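Local coordinates for protein yahD a copper inducible hydrolase (Lactococcus lactis subsp. lactis, PDB 3OG9), which is a copper-inducible protein of the alpha/beta hydrolase family, probably a hydrolase, seen here with D-malate bound, at residues A[62-67]-A[73-78]; A[117-120]-A[124-127]; A[132-137]-A[195-200]; A[170-175]-A[180-185]. All coordinates share one frame; numbering follows the deposited sequence.

Interaction 1: A[62-67]-A[73-78]. With MLT (D-malate), chain C.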
loop_
_atom_site.group_PDB
_atom_site.type_symbol
_atom_site.label_atom_id
_atom_site.label_comp_id
_atom_site.label_asym_id
_atom_site.label_seq_id
_atom_site.Cartn_x
_atom_site.Cartn_y
_atom_site.Cartn_z
ATOM N N LYS A 62 -12.456 -7.605 4.632
ATOM C CA LYS A 62 -13.854 -7.287 4.961
ATOM C C LYS A 62 -13.969 -6.195 6.016
ATOM O O LYS A 62 -13.067 -6.023 6.850
ATOM C CB LYS A 62 -14.545 -8.546 5.480
ATOM C CG LYS A 62 -14.804 -9.570 4.394
ATOM C CD LYS A 62 -15.153 -10.934 5.003
ATOM C CE LYS A 62 -16.647 -11.117 5.167
ATOM N NZ LYS A 62 -17.245 -10.330 6.275
ATOM N N LEU A 63 -15.091 -5.473 5.972
ATOM C CA LEU A 63 -15.508 -4.543 7.001
ATOM C C LEU A 63 -16.515 -5.259 7.882
ATOM O O LEU A 63 -16.978 -6.360 7.523
ATOM C CB LEU A 63 -16.191 -3.311 6.384
ATOM C CG LEU A 63 -15.220 -2.433 5.554
ATOM C CD1 LEU A 63 -15.949 -1.265 4.914
ATOM C CD2 LEU A 63 -14.010 -1.947 6.401
ATOM N N ARG A 64 -16.883 -4.618 8.991
ATOM C CA ARG A 64 -17.787 -5.233 9.981
ATOM C C ARG A 64 -19.329 -4.992 9.869
ATOM O O ARG A 64 -20.067 -5.465 10.715
ATOM C CB ARG A 64 -17.234 -5.093 11.428
ATOM C CG ARG A 64 -15.911 -5.835 11.682
ATOM C CD ARG A 64 -15.745 -6.044 13.202
ATOM N NE ARG A 64 -14.362 -6.377 13.593
ATOM C CZ ARG A 64 -13.850 -7.598 13.567
ATOM N NH1 ARG A 64 -14.586 -8.627 13.139
ATOM N NH2 ARG A 64 -12.577 -7.791 13.968
ATOM N N GLY A 65 -19.903 -4.283 8.892
ATOM C CA GLY A 65 -20.384 -2.908 8.874
ATOM C C GLY A 65 -20.874 -2.108 10.054
ATOM O O GLY A 65 -22.095 -2.022 10.422
ATOM N N LEU A 66 -19.865 -1.452 10.583
ATOM C CA LEU A 66 -19.928 -0.460 11.596
ATOM C C LEU A 66 -19.282 0.749 10.887
ATOM O O LEU A 66 -18.251 1.263 11.320
ATOM C CB LEU A 66 -19.098 -0.947 12.798
ATOM C CG LEU A 66 -19.620 -2.244 13.432
ATOM C CD1 LEU A 66 -18.763 -2.623 14.632
ATOM C CD2 LEU A 66 -21.081 -2.020 13.842
ATOM N N GLY A 67 -19.922 1.197 9.801
ATOM C CA GLY A 67 -19.446 2.381 9.033
ATOM C C GLY A 67 -19.313 3.693 9.810
ATOM O O GLY A 67 -18.638 4.638 9.351
ATOM N N ASN A 73 -14.373 -1.106 12.613
ATOM C CA ASN A 73 -14.988 -1.650 11.395
ATOM C C ASN A 73 -14.100 -2.594 10.585
ATOM O O ASN A 73 -14.559 -3.171 9.612
ATOM C CB ASN A 73 -15.488 -0.515 10.474
ATOM C CG ASN A 73 -16.609 -0.971 9.545
ATOM O OD1 ASN A 73 -17.286 -1.963 9.807
ATOM N ND2 ASN A 73 -16.804 -0.252 8.454
ATOM N N PHE A 74 -12.834 -2.760 10.976
ATOM C CA PHE A 74 -11.916 -3.593 10.179
ATOM C C PHE A 74 -11.960 -5.016 10.718
ATOM O O PHE A 74 -11.668 -5.254 11.905
ATOM C CB PHE A 74 -10.494 -3.020 10.208
ATOM C CG PHE A 74 -10.400 -1.566 9.793
ATOM C CD1 PHE A 74 -11.191 -1.061 8.761
ATOM C CD2 PHE A 74 -9.433 -0.725 10.368
ATOM C CE1 PHE A 74 -11.079 0.294 8.365
ATOM C CE2 PHE A 74 -9.317 0.622 9.982
ATOM C CZ PHE A 74 -10.142 1.140 8.983
ATOM N N ASP A 75 -12.341 -5.956 9.862
ATOM C CA ASP A 75 -12.343 -7.383 10.234
ATOM C C ASP A 75 -10.907 -7.960 10.225
ATOM O O ASP A 75 -10.326 -8.300 9.173
ATOM C CB ASP A 75 -13.312 -8.149 9.338
ATOM C CG ASP A 75 -13.389 -9.630 9.663
ATOM O OD1 ASP A 75 -12.497 -10.139 10.374
ATOM O OD2 ASP A 75 -14.341 -10.285 9.171
ATOM N N LEU A 76 -10.326 -8.042 11.415
ATOM C CA LEU A 76 -8.938 -8.437 11.561
ATOM C C LEU A 76 -8.678 -9.892 11.204
ATOM O O LEU A 76 -7.579 -10.219 10.733
ATOM C CB LEU A 76 -8.423 -8.104 12.967
ATOM C CG LEU A 76 -8.550 -6.621 13.355
ATOM C CD1 LEU A 76 -7.990 -6.391 14.747
ATOM C CD2 LEU A 76 -7.919 -5.663 12.325
ATOM N N GLU A 77 -9.664 -10.767 11.393
ATOM C CA GLU A 77 -9.506 -12.139 10.896
ATOM C C GLU A 77 -9.391 -12.166 9.368
ATOM O O GLU A 77 -8.522 -12.857 8.815
ATOM C CB GLU A 77 -10.621 -13.053 11.395
ATOM C CG GLU A 77 -10.396 -13.495 12.862
ATOM C CD GLU A 77 -11.367 -14.590 13.342
ATOM O OE1 GLU A 77 -12.114 -15.172 12.523
ATOM O OE2 GLU A 77 -11.373 -14.860 14.561
ATOM N N SER A 78 -10.254 -11.402 8.701
ATOM C CA SER A 78 -10.203 -11.273 7.247
ATOM C C SER A 78 -8.889 -10.650 6.834
ATOM O O SER A 78 -8.260 -11.143 5.904
ATOM C CB SER A 78 -11.371 -10.446 6.712
ATOM O OG SER A 78 -11.306 -10.263 5.303
HETATM C C1 MLT C . -9.842 0.533 4.657
HETATM O O1 MLT C . -10.791 -0.295 4.606
HETATM O O2 MLT C . -8.677 0.187 4.345
HETATM C C2 MLT C . -10.095 1.951 5.119
HETATM O O3 MLT C . -11.441 2.144 5.515
HETATM C C3 MLT C . -9.692 2.973 4.055
HETATM C C4 MLT C . -10.556 2.925 2.817
HETATM O O4 MLT C . -10.807 4.012 2.254
HETATM O O5 MLT C . -11.016 1.867 2.313
HETATM O O HOH W 1 -16.804 -9.070 9.168
HETATM O O HOH W 2 -13.587 -11.214 12.545
#
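The carboxamide oxygen of Asn73 sits between two backbone N-H groups of 62-67: Leu66 N at 2.7 Å from Asn73 OD1, in a nearly straight bond (173°), and Arg64 N at 2.8 Å from the same OD1. The two donors come from opposite faces of the amide plane, both well out of it. At chi1 -156° the carboxamide swings clear of the Asn73 backbone nitrogen and into the loop, where an amide oxygen can take two N-H donors without bringing in a charge. Farther along, Asp75 N donates to Lys62 O and Lys62 N to Ser78 OG, while Leu63 and Phe74 form a single beta bridge.

Arg64 lays one guanidinium face over Asp75 CA. Its tie to the carboxylate is a long salt bridge of charge alone, Arg64 NH1 to Asp75 OD1 at 3.8 Å, and a water joins the same two atoms. Asp75 is the N-cap of helix 76-97: its OD1 accepts from Ser78 N.

Leu63 CD2 meets the edge of the Phe74 ring at CD1, 3.8 Å away, and Phe74 CE1 lies 3.4 Å from O3 of the bound D-malate. N-H bonds to the Asn73 and Ser78 side chains, with the Asp75-Lys62 backbone bond, probably steady this irregular loop and help to place Phe74 in the ligand pocket.

Interaction 2: A[117-120]-A[124-127]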
loop_
_atom_site.group_PDB
_atom_site.type_symbol
_atom_site.label_atom_id
_atom_site.label_comp_id
_atom_site.label_asym_id
_atom_site.label_seq_id
_atom_site.Cartn_x
_atom_site.Cartn_y
_atom_site.Cartn_z
ATOM N N LEU A 117 1.018 -1.522 4.036
ATOM C CA LEU A 117 1.605 -1.035 5.275
ATOM C C LEU A 117 1.479 -2.051 6.398
ATOM O O LEU A 117 2.411 -2.271 7.174
ATOM C CB LEU A 117 0.929 0.259 5.673
ATOM C CG LEU A 117 1.342 1.469 4.862
ATOM C CD1 LEU A 117 0.357 2.603 5.194
ATOM C CD2 LEU A 117 2.798 1.861 5.159
ATOM N N ASN A 118 0.330 -2.708 6.457
ATOM C CA ASN A 118 0.144 -3.762 7.447
ATOM C C ASN A 118 1.042 -4.996 7.209
ATOM O O ASN A 118 1.662 -5.494 8.151
ATOM C CB ASN A 118 -1.339 -4.142 7.529
ATOM C CG ASN A 118 -1.627 -5.117 8.667
ATOM O OD1 ASN A 118 -1.617 -6.328 8.469
ATOM N ND2 ASN A 118 -1.877 -4.583 9.862
ATOM N N MET A 119 1.122 -5.468 5.960
ATOM C CA MET A 119 2.024 -6.569 5.589
ATOM C C MET A 119 3.489 -6.278 5.939
ATOM O O MET A 119 4.206 -7.163 6.415
ATOM C CB MET A 119 1.913 -6.857 4.099
ATOM C CG MET A 119 0.615 -7.618 3.776
ATOM S SD MET A 119 0.438 -8.082 2.043
ATOM C CE MET A 119 0.739 -6.538 1.215
ATOM N N PHE A 120 3.896 -5.040 5.705
ATOM C CA PHE A 120 5.276 -4.576 5.925
ATOM C C PHE A 120 5.556 -4.637 7.425
ATOM O O PHE A 120 6.579 -5.215 7.873
ATOM C CB PHE A 120 5.349 -3.128 5.454
ATOM C CG PHE A 120 6.743 -2.595 5.267
ATOM C CD1 PHE A 120 7.700 -3.330 4.573
ATOM C CD2 PHE A 120 7.069 -1.331 5.730
ATOM C CE1 PHE A 120 8.998 -2.819 4.351
ATOM C CE2 PHE A 120 8.353 -0.803 5.511
ATOM C CZ PHE A 120 9.316 -1.562 4.810
ATOM N N LYS A 124 5.304 -9.748 6.751
ATOM C CA LYS A 124 4.833 -10.769 5.817
ATOM C C LYS A 124 5.463 -10.617 4.425
ATOM O O LYS A 124 5.609 -11.614 3.699
ATOM C CB LYS A 124 3.309 -10.782 5.721
ATOM C CG LYS A 124 2.540 -11.120 7.003
ATOM C CD LYS A 124 1.047 -11.349 6.637
ATOM C CE LYS A 124 0.226 -11.730 7.852
ATOM N NZ LYS A 124 -1.152 -12.289 7.543
ATOM N N ILE A 125 5.824 -9.387 4.054
ATOM C CA ILE A 125 6.558 -9.113 2.806
ATOM C C ILE A 125 7.708 -8.125 3.094
ATOM O O ILE A 125 7.511 -7.094 3.734
ATOM C CB ILE A 125 5.674 -8.517 1.642
ATOM C CG1 ILE A 125 4.482 -9.403 1.293
ATOM C CG2 ILE A 125 6.494 -8.357 0.335
ATOM C CD1 ILE A 125 3.757 -9.085 -0.093
ATOM N N ASN A 126 8.896 -8.457 2.600
ATOM C CA ASN A 126 10.066 -7.590 2.706
ATOM C C ASN A 126 10.177 -6.628 1.506
ATOM O O ASN A 126 11.126 -6.717 0.701
ATOM C CB ASN A 126 11.318 -8.462 2.827
ATOM C CG ASN A 126 12.557 -7.661 3.198
ATOM O OD1 ASN A 126 12.498 -6.699 3.973
ATOM N ND2 ASN A 126 13.676 -8.044 2.624
ATOM N N PHE A 127 9.209 -5.716 1.383
ATOM C CA PHE A 127 9.306 -4.645 0.369
ATOM C C PHE A 127 10.582 -3.818 0.578
ATOM O O PHE A 127 11.021 -3.590 1.716
ATOM C CB PHE A 127 8.128 -3.658 0.454
ATOM C CG PHE A 127 6.772 -4.252 0.152
ATOM C CD1 PHE A 127 6.485 -4.776 -1.103
ATOM C CD2 PHE A 127 5.772 -4.223 1.126
ATOM C CE1 PHE A 127 5.209 -5.304 -1.388
ATOM C CE2 PHE A 127 4.510 -4.733 0.866
ATOM C CZ PHE A 127 4.227 -5.281 -0.392
HETATM O O HOH W 3 8.378 -6.449 6.355
#
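Helix 111-121 hands over to strand 129-133 through a short connection in this alpha/beta hydrolase, and this contact folds the connection back on the last turns of the helix. Lys124 N donates to Met119 O at 2.8 Å, in the carbonyl plane, so that a helix carbonyl near the C-terminal end keeps a partner. A water bridges the next carbonyl, donating to both Phe120 O and Ile125 O.

The apolar side chains pack behind these bonds. Met119 and Ile125 run side by side, Met119 SD 4.1 Å from Ile125 CD1; the bend at chi3 (-51°) turns the methionine methyl to the ring edge of Phe127, with Met119 CE 4.0 Å from Phe127 CZ. A flexible thioether suits a place where two differently shaped neighbours must be met. Phe120 brings CD1 to the edge of the Phe127 ring, 4.0 Å from Phe127 CD2, and Phe120 CE1 comes 3.4 Å from Phe127 O near the plane of the Phe120 ring. Replacing Phe120 by an alanine is likely to leave a gap beside Phe127 and to lose the packing on Ile130 and Val152 of the sheet.

The lysine charge is met by salt bridges to Asp80 and Asp84 of helix 76-97. Within the turn the Met119, Phe120 and Ile125 carbonyls are satisfied, two of them by the bridging water, but the buried Ile125 N has no partner in the model.

Interaction 3: A[132-137]-A[195-200]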
loop_
_atom_site.group_PDB
_atom_site.type_symbol
_atom_site.label_atom_id
_atom_site.label_comp_id
_atom_site.label_asym_id
_atom_site.label_seq_id
_atom_site.Cartn_x
_atom_site.Cartn_y
_atom_site.Cartn_z
ATOM N N ALA A 132 2.611 5.100 0.165
ATOM C CA ALA A 132 1.220 4.880 0.638
ATOM C C ALA A 132 0.444 6.178 0.543
ATOM O O ALA A 132 0.710 7.090 1.309
ATOM C CB ALA A 132 1.215 4.416 2.090
ATOM N N PHE A 133 -0.499 6.273 -0.388
ATOM C CA PHE A 133 -1.360 7.459 -0.474
ATOM C C PHE A 133 -2.591 7.312 0.383
ATOM O O PHE A 133 -3.382 6.376 0.195
ATOM C CB PHE A 133 -1.767 7.749 -1.913
ATOM C CG PHE A 133 -0.597 7.974 -2.857
ATOM C CD1 PHE A 133 0.195 9.118 -2.759
ATOM C CD2 PHE A 133 -0.309 7.051 -3.873
ATOM C CE1 PHE A 133 1.288 9.327 -3.657
ATOM C CE2 PHE A 133 0.778 7.259 -4.770
ATOM C CZ PHE A 133 1.563 8.385 -4.661
ATOM N N HIS A 134 -2.737 8.228 1.336
ATOM C CA HIS A 134 -3.877 8.257 2.256
ATOM C C HIS A 134 -4.098 6.948 3.010
ATOM O O HIS A 134 -5.234 6.438 3.117
ATOM C CB HIS A 134 -5.134 8.757 1.520
ATOM C CG HIS A 134 -4.910 10.100 0.922
ATOM N ND1 HIS A 134 -4.765 11.225 1.702
ATOM C CD2 HIS A 134 -4.667 10.485 -0.352
ATOM C CE1 HIS A 134 -4.464 12.255 0.929
ATOM N NE2 HIS A 134 -4.407 11.833 -0.321
ATOM N N GLY A 135 -2.992 6.446 3.562
ATOM C CA GLY A 135 -2.998 5.257 4.383
ATOM C C GLY A 135 -3.285 5.560 5.857
ATOM O O GLY A 135 -3.314 6.735 6.310
ATOM N N MET A 136 -3.461 4.479 6.624
ATOM C CA MET A 136 -3.785 4.577 8.027
ATOM C C MET A 136 -3.371 3.321 8.748
ATOM O O MET A 136 -3.059 2.316 8.115
ATOM C CB MET A 136 -5.295 4.774 8.188
ATOM C CG MET A 136 -6.152 3.535 7.808
ATOM S SD MET A 136 -7.879 4.007 7.595
ATOM C CE MET A 136 -8.179 4.757 9.154
ATOM N N GLN A 137 -3.382 3.379 10.086
ATOM C CA GLN A 137 -3.191 2.172 10.890
ATOM C C GLN A 137 -4.491 1.327 10.921
ATOM O O GLN A 137 -5.549 1.847 11.257
ATOM C CB GLN A 137 -2.756 2.576 12.311
ATOM C CG GLN A 137 -2.438 1.391 13.179
ATOM C CD GLN A 137 -2.331 1.728 14.620
ATOM O OE1 GLN A 137 -3.318 2.139 15.258
ATOM N NE2 GLN A 137 -1.134 1.545 15.172
ATOM N N GLN A 195 -3.005 15.099 -7.841
ATOM C CA GLN A 195 -1.899 15.151 -8.811
ATOM C C GLN A 195 -0.613 15.560 -8.110
ATOM O O GLN A 195 0.475 15.099 -8.462
ATOM C CB GLN A 195 -2.236 16.105 -9.986
ATOM C CG GLN A 195 -3.398 15.516 -10.874
ATOM C CD GLN A 195 -3.889 16.397 -12.044
ATOM O OE1 GLN A 195 -5.077 16.771 -12.115
ATOM N NE2 GLN A 195 -3.003 16.669 -12.984
ATOM N N GLU A 196 -0.731 16.453 -7.135
ATOM C CA GLU A 196 0.442 17.004 -6.451
ATOM C C GLU A 196 1.092 15.948 -5.558
ATOM O O GLU A 196 2.324 15.887 -5.453
ATOM C CB GLU A 196 0.070 18.242 -5.613
ATOM C CG GLU A 196 -0.381 19.462 -6.455
ATOM C CD GLU A 196 -1.848 19.382 -6.974
ATOM O OE1 GLU A 196 -2.611 18.446 -6.615
ATOM O OE2 GLU A 196 -2.241 20.288 -7.756
ATOM N N GLU A 197 0.289 15.108 -4.919
ATOM C CA GLU A 197 0.955 14.090 -4.075
ATOM C C GLU A 197 1.664 13.037 -4.911
ATOM O O GLU A 197 2.693 12.514 -4.501
ATOM C CB GLU A 197 0.019 13.454 -3.041
ATOM C CG GLU A 197 -1.041 12.518 -3.591
ATOM C CD GLU A 197 -2.060 12.165 -2.491
ATOM O OE1 GLU A 197 -3.104 12.823 -2.399
ATOM O OE2 GLU A 197 -1.774 11.266 -1.678
ATOM N N VAL A 198 1.113 12.729 -6.081
ATOM C CA VAL A 198 1.779 11.823 -7.020
ATOM C C VAL A 198 3.129 12.370 -7.561
ATOM O O VAL A 198 4.143 11.630 -7.634
ATOM C CB VAL A 198 0.819 11.396 -8.139
ATOM C CG1 VAL A 198 1.552 10.625 -9.239
ATOM C CG2 VAL A 198 -0.297 10.590 -7.532
ATOM N N LEU A 199 3.160 13.649 -7.920
ATOM C CA LEU A 199 4.445 14.275 -8.280
ATOM C C LEU A 199 5.451 14.296 -7.115
ATOM O O LEU A 199 6.662 14.136 -7.335
ATOM C CB LEU A 199 4.243 15.676 -8.873
ATOM C CG LEU A 199 3.482 15.671 -10.210
ATOM C CD1 LEU A 199 3.402 17.094 -10.787
ATOM C CD2 LEU A 199 4.156 14.742 -11.219
ATOM N N ALA A 200 4.958 14.504 -5.898
ATOM C CA ALA A 200 5.799 14.493 -4.707
ATOM C C ALA A 200 6.449 13.107 -4.532
ATOM O O ALA A 200 7.643 12.974 -4.195
ATOM C CB ALA A 200 4.998 14.880 -3.482
#
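Strand 129-133 ends at Phe133, and the backbones stay well apart, Phe133 CA lying 7.9 Å from Glu197 CA on helix 195-208, so the two segments meet through side chains. Past the strand, His134 takes a left-handed backbone conformation, and its imidazole reaches the helix beside the Phe133 ring.

Glu197 carries the contact. Its CG stands between the backbone N and the carbonyl carbon (chi1 71°), and from there the chain extends to bring the carboxylate to both aromatic residues. His134 NE2 donates to Glu197 OE1 at 2.6 Å, using the syn lone pair of that oxygen; the ring and carboxylate planes stand 68° apart, and the acceptor is tilted modestly from the imidazole plane. The second oxygen is turned to Phe133, with Glu197 OE2 3.1 Å from Phe133 CD1, and is hydrogen-bonded to Ser155 OG. Since the hydroxyl oxygen of Ser155 also accepts from His134 N, the serine joins backbone and carboxylate in one small network. Beyond the acid, Phe133 CZ rests 4.1 Å from Val198 CG2, where a branched apolar residue also packs on helix 33-39.

The His134 side chain lies about 4 Å from that of His191, which binds malate and fits a probable Ser-His-Asp triad with Ser110 and Asp160. Burial makes an isolated carboxylate costly; here the imidazole N-H serves OE1, which has a further hydrogen bond close by in the chain, and Ser155 serves OE2. This would favour the ionised form of Glu197 and probably hold His134 in a fixed orientation close to His191.

Interaction 4: A[170-175]-A[180-185]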
loop_
_atom_site.group_PDB
_atom_site.type_symbol
_atom_site.label_atom_id
_atom_site.label_comp_id
_atom_site.label_asym_id
_atom_site.label_seq_id
_atom_site.Cartn_x
_atom_site.Cartn_y
_atom_site.Cartn_z
ATOM N N ASP A 170 -0.312 7.290 14.899
ATOM C CA ASP A 170 0.021 5.918 15.286
ATOM C C ASP A 170 0.691 5.153 14.158
ATOM O O ASP A 170 1.621 4.381 14.398
ATOM C CB ASP A 170 -1.211 5.142 15.809
ATOM C CG ASP A 170 -1.561 5.476 17.283
ATOM O OD1 ASP A 170 -0.648 5.765 18.127
ATOM O OD2 ASP A 170 -2.769 5.423 17.622
ATOM N N LEU A 171 0.210 5.330 12.930
ATOM C CA LEU A 171 0.883 4.721 11.784
ATOM C C LEU A 171 2.344 5.205 11.641
ATOM O O LEU A 171 3.242 4.405 11.449
ATOM C CB LEU A 171 0.109 5.013 10.485
ATOM C CG LEU A 171 0.838 4.573 9.208
ATOM C CD1 LEU A 171 0.907 3.029 9.149
ATOM C CD2 LEU A 171 0.097 5.146 7.988
ATOM N N LYS A 172 2.553 6.511 11.713
ATOM C CA LYS A 172 3.906 7.073 11.579
ATOM C C LYS A 172 4.798 6.536 12.724
ATOM O O LYS A 172 5.951 6.105 12.524
ATOM C CB LYS A 172 3.812 8.598 11.671
ATOM C CG LYS A 172 3.327 9.296 10.424
ATOM C CD LYS A 172 3.561 10.819 10.599
ATOM C CE LYS A 172 2.756 11.418 11.747
ATOM N NZ LYS A 172 3.073 12.872 11.853
ATOM N N GLY A 173 4.223 6.550 13.917
ATOM C CA GLY A 173 4.905 6.051 15.127
ATOM C C GLY A 173 5.298 4.590 15.002
ATOM O O GLY A 173 6.423 4.219 15.336
ATOM N N ASP A 174 4.383 3.731 14.535
ATOM C CA ASP A 174 4.736 2.315 14.332
ATOM C C ASP A 174 5.877 2.166 13.344
ATOM O O ASP A 174 6.806 1.407 13.587
ATOM C CB ASP A 174 3.536 1.477 13.856
ATOM C CG ASP A 174 2.497 1.233 14.982
ATOM O OD1 ASP A 174 1.410 0.705 14.676
ATOM O OD2 ASP A 174 2.778 1.535 16.159
ATOM N N LEU A 175 5.819 2.885 12.227
ATOM C CA LEU A 175 6.936 2.846 11.254
ATOM C C LEU A 175 8.268 3.382 11.814
ATOM O O LEU A 175 9.328 2.784 11.606
ATOM C CB LEU A 175 6.563 3.621 9.986
ATOM C CG LEU A 175 5.446 2.937 9.165
ATOM C CD1 LEU A 175 4.806 3.943 8.198
ATOM C CD2 LEU A 175 5.948 1.707 8.452
ATOM N N CYS A 180 11.992 2.982 10.325
ATOM C CA CYS A 180 11.827 3.568 8.967
ATOM C C CYS A 180 12.178 5.044 8.870
ATOM O O CYS A 180 11.949 5.819 9.793
ATOM C CB CYS A 180 10.403 3.402 8.410
ATOM S SG CYS A 180 9.893 1.737 8.165
ATOM N N GLN A 181 12.670 5.432 7.694
ATOM C CA GLN A 181 12.908 6.823 7.367
ATOM C C GLN A 181 11.677 7.263 6.566
ATOM O O GLN A 181 11.435 6.762 5.482
ATOM C CB GLN A 181 14.165 6.946 6.489
ATOM C CG GLN A 181 15.509 6.935 7.229
ATOM C CD GLN A 181 15.827 5.586 7.891
ATOM O OE1 GLN A 181 15.742 4.506 7.274
ATOM N NE2 GLN A 181 16.187 5.649 9.142
ATOM N N LEU A 182 10.919 8.203 7.091
ATOM C CA LEU A 182 9.648 8.605 6.491
ATOM C C LEU A 182 9.726 9.929 5.802
ATOM O O LEU A 182 10.356 10.857 6.308
ATOM C CB LEU A 182 8.561 8.754 7.581
ATOM C CG LEU A 182 8.180 7.519 8.371
ATOM C CD1 LEU A 182 6.935 7.781 9.298
ATOM C CD2 LEU A 182 7.881 6.420 7.361
ATOM N N GLU A 183 9.040 10.016 4.666
ATOM C CA GLU A 183 8.689 11.292 4.063
ATOM C C GLU A 183 7.180 11.443 4.144
ATOM O O GLU A 183 6.448 10.582 3.653
ATOM C CB GLU A 183 9.127 11.343 2.599
ATOM C CG GLU A 183 8.628 12.573 1.803
ATOM C CD GLU A 183 9.521 13.784 1.981
ATOM O OE1 GLU A 183 10.706 13.579 2.302
ATOM O OE2 GLU A 183 9.053 14.939 1.780
ATOM N N ILE A 184 6.730 12.560 4.716
ATOM C CA ILE A 184 5.302 12.834 4.831
ATOM C C ILE A 184 4.881 13.965 3.906
ATOM O O ILE A 184 5.383 15.085 4.050
ATOM C CB ILE A 184 4.891 13.178 6.313
ATOM C CG1 ILE A 184 5.463 12.160 7.330
ATOM C CG2 ILE A 184 3.377 13.362 6.451
ATOM C CD1 ILE A 184 5.019 10.737 7.093
ATOM N N TYR A 185 3.929 13.696 3.011
ATOM C CA TYR A 185 3.384 14.727 2.129
ATOM C C TYR A 185 1.962 15.109 2.563
ATOM O O TYR A 185 1.106 14.231 2.720
ATOM C CB TYR A 185 3.353 14.264 0.659
ATOM C CG TYR A 185 2.812 15.360 -0.227
ATOM C CD1 TYR A 185 3.665 16.353 -0.737
ATOM C CD2 TYR A 185 1.452 15.461 -0.487
ATOM C CE1 TYR A 185 3.167 17.398 -1.552
ATOM C CE2 TYR A 185 0.939 16.499 -1.279
ATOM C CZ TYR A 185 1.799 17.452 -1.799
ATOM O OH TYR A 185 1.275 18.460 -2.556
#
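Helix segment 170-175 runs nearly antiparallel to strand 181-185, with axes 9.5 Å apart at their closest and directions differing by 154°. The chain reverses tightly between them: Cys180 N donates to Leu175 O at 3.0 Å, tying the last turns of the helix to the start of the strand. Ser178 OG is a second partner of that carbonyl.

Leu182 fits between two helix residues one turn apart. Its CD2 meets Leu175 CD1 at 4.0 Å, the two side chains crossing at about a right angle, while Leu182 CD1 lies 3.8 Å from Lys172 O and rests on the lysine CA and CB. Branched leucines suit this place, since each methyl finds a different neighbour. The other methyl of Leu175, CD2, lies 4.0 Å from Cys180 SG, a small side chain that packs beside the leucine methyl next to the turn. Lys172 contributes its hydrocarbon part: the chain, extended at chi2 (-169°), carries CD alongside Ile184, Lys172 CD 3.8 Å from Ile184 CD1. A serine in place of Lys172 would probably leave Ile184 CD1 without the hydrocarbon chain that covers it.

This is the return limb of the beta-alpha-beta crossover from strand 151-156 through helix 165-177 to edge strand 181-186. Leu182 and Ile184 also pack on Val152 and Leu154 of the adjoining strand, and Leu171 and Leu175 touch Leu117 and Leu121 of helix 111-121.

How the interactions relate
Going from the N terminus, interaction 1 closes a short loop ahead of helix 76-97, and interaction 2 closes the turn between helix 111-121 and strand 129-133. Interaction 3 then spans 57 residues, from the end of that strand to the C-terminal helix 195-208, and interaction 4 falls wholly within this span; none cross. Interactions 1 and 3 meet near the malate pocket, where Phe74 packs on Met136. Leu117 of interaction 2 touches Ala132 on the sheet as well as Leu171 of interaction 4. Interactions 3 and 4 join through Gln137 and Asp174, probably hydrogen-bonded, and through Tyr185 against helix 195-208.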